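ArCE4A (Arthrobacter sp. AW19M34-1, PDB 5LGC) probably removes acetyl groups from N-acetylglucosamine-containing polysaccharides such as chitin, as a carbohydrate esterase family 4 deacetylase with a NodB homology domain. Local coordinates at residues C26-F31 with G167-M172. Residues are numbered along the deposited sequence; the frame is centred on the assembly and turned at random.
Sequences CVALTF and GSIILM
Thr30 and Ile170 meet at a single oxygen: the carbonyl O of Ile170 accepts from Thr30 N at 3.0 Å and also from the hydroxyl of the same residue, OG1, at 2.6 Å. With chi1 at 69°, OG1 sits between its own backbone N and carbonyl carbon, which carries the hydroxyl across to the neighbouring strand, where it arrives above the Ile170 carbonyl plane, 37° out of it. OG1 also bonds Arg120. The methyl CG2 lies against Ile169 CG2 at 3.7 Å. With an alanine in this place the hydroxyl and CG2 are gone, which would probably leave the Ile170 carbonyl with the backbone amide alone, Arg120 without this partner and a gap beside Ile169 CG2.

The strands run parallel, and Ala28 continues the ladder through N to Ser168 O and O to Ile170 N. They belong to the central parallel sheet of the NodB-type barrel, the distorted beta/alpha fold of family 4 carbohydrate esterases, next to each other although far apart in sequence.

On the face carrying Val27, Leu29 and Phe31, covered in part by helix 177-192, Ile170 CD1 rests against both Val27 CG1 (3.6 Å) and Leu29 CD2 (3.7 Å). Met172 then bends at chi3 (-56°), bringing CE to 3.6 Å from Phe31 CE1, with SD 5.0 Å from the ring centroid in an oblique Met-aromatic contact. The same ring meets Phe55. On the other face, the side chain of Leu171, paired with Thr30, touches a bound N-acetylglucosamine.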
loop_
_atom_site.group_PDB
_atom_site.type_symbol
_atom_site.label_atom_id
_atom_site.label_comp_id
_atom_site.label_asym_id
_atom_site.label_seq_id
_atom_site.Cartn_x
_atom_site.Cartn_y
_atom_site.Cartn_z
ATOM N N CYS A 26 -11.952 3.641 -10.954
ATOM C CA CYS A 26 -11.351 2.940 -9.814
ATOM C C CYS A 26 -10.180 3.706 -9.210
ATOM O O CYS A 26 -9.438 4.390 -9.919
ATOM C CB CYS A 26 -10.844 1.552 -10.219
ATOM S SG CYS A 26 -12.076 0.284 -10.512
ATOM N N VAL A 27 -10.003 3.557 -7.902
ATOM C CA VAL A 27 -8.845 4.109 -7.205
ATOM C C VAL A 27 -8.345 3.094 -6.174
ATOM O O VAL A 27 -9.139 2.356 -5.593
ATOM C CB VAL A 27 -9.195 5.461 -6.528
ATOM C CG1 VAL A 27 -8.245 5.783 -5.397
ATOM C CG2 VAL A 27 -9.186 6.580 -7.550
ATOM N N ALA A 28 -7.030 3.033 -5.974
ATOM C CA ALA A 28 -6.460 2.211 -4.913
ATOM C C ALA A 28 -5.857 3.063 -3.795
ATOM O O ALA A 28 -4.898 3.802 -4.018
ATOM C CB ALA A 28 -5.408 1.275 -5.487
ATOM N N LEU A 29 -6.424 2.958 -2.595
ATOM C CA LEU A 29 -5.860 3.597 -1.405
ATOM C C LEU A 29 -4.776 2.710 -0.821
ATOM O O LEU A 29 -5.027 1.551 -0.502
ATOM C CB LEU A 29 -6.938 3.856 -0.352
ATOM C CG LEU A 29 -8.162 4.653 -0.795
ATOM C CD1 LEU A 29 -9.119 4.854 0.376
ATOM C CD2 LEU A 29 -7.732 5.984 -1.376
ATOM N N THR A 30 -3.564 3.243 -0.693
ATOM C CA THR A 30 -2.457 2.450 -0.168
ATOM C C THR A 30 -1.833 3.108 1.054
ATOM O O THR A 30 -1.782 4.331 1.156
ATOM C CB THR A 30 -1.359 2.227 -1.226
ATOM O OG1 THR A 30 -0.703 3.469 -1.500
ATOM C CG2 THR A 30 -1.961 1.676 -2.514
ATOM N N PHE A 31 -1.363 2.283 1.982
ATOM C CA PHE A 31 -0.755 2.777 3.211
ATOM C C PHE A 31 0.608 2.150 3.429
ATOM O O PHE A 31 0.747 0.924 3.431
ATOM C CB PHE A 31 -1.660 2.497 4.410
ATOM C CG PHE A 31 -3.022 3.108 4.283
ATOM C CD1 PHE A 31 -3.240 4.422 4.658
ATOM C CD2 PHE A 31 -4.079 2.379 3.763
ATOM C CE1 PHE A 31 -4.496 4.996 4.531
ATOM C CE2 PHE A 31 -5.334 2.950 3.631
ATOM C CZ PHE A 31 -5.539 4.261 4.018
ATOM N N GLY A 167 -7.909 4.837 -12.035
ATOM C CA GLY A 167 -6.744 3.975 -12.050
ATOM C C GLY A 167 -5.621 4.488 -11.167
ATOM O O GLY A 167 -4.544 3.897 -11.118
ATOM N N SER A 168 -5.861 5.591 -10.470
ATOM C CA SER A 168 -4.830 6.156 -9.610
ATOM C C SER A 168 -4.491 5.233 -8.453
ATOM O O SER A 168 -5.329 4.455 -7.978
ATOM C CB SER A 168 -5.254 7.516 -9.053
ATOM O OG SER A 168 -5.061 8.546 -10.001
ATOM N N ILE A 169 -3.242 5.329 -8.017
ATOM C CA ILE A 169 -2.792 4.725 -6.780
ATOM C C ILE A 169 -2.395 5.844 -5.826
ATOM O O ILE A 169 -1.479 6.610 -6.108
ATOM C CB ILE A 169 -1.603 3.789 -7.010
ATOM C CG1 ILE A 169 -2.015 2.629 -7.913
ATOM C CG2 ILE A 169 -1.057 3.288 -5.682
ATOM C CD1 ILE A 169 -0.868 1.745 -8.323
ATOM N N ILE A 170 -3.097 5.951 -4.705
ATOM C CA ILE A 170 -2.871 7.047 -3.777
ATOM C C ILE A 170 -1.953 6.620 -2.643
ATOM O O ILE A 170 -2.163 5.585 -2.018
ATOM C CB ILE A 170 -4.199 7.562 -3.201
ATOM C CG1 ILE A 170 -5.130 7.990 -4.337
ATOM C CG2 ILE A 170 -3.960 8.718 -2.238
ATOM C CD1 ILE A 170 -6.474 8.474 -3.861
ATOM N N LEU A 171 -0.922 7.418 -2.386
ATOM C CA LEU A 171 0.040 7.076 -1.352
ATOM C C LEU A 171 -0.252 7.790 -0.043
ATOM O O LEU A 171 -0.251 9.021 0.029
ATOM C CB LEU A 171 1.463 7.404 -1.804
ATOM C CG LEU A 171 2.503 7.271 -0.690
ATOM C CD1 LEU A 171 2.621 5.835 -0.213
ATOM C CD2 LEU A 171 3.856 7.798 -1.145
ATOM N N MET A 172 -0.495 6.998 0.991
ATOM C CA MET A 172 -0.658 7.505 2.341
ATOM C C MET A 172 0.226 6.695 3.266
ATOM O O MET A 172 0.765 5.659 2.870
ATOM C CB MET A 172 -2.122 7.433 2.775
ATOM C CG MET A 172 -2.942 8.628 2.313
ATOM S SD MET A 172 -4.717 8.364 2.453
ATOM C CE MET A 172 -4.898 6.871 1.484
#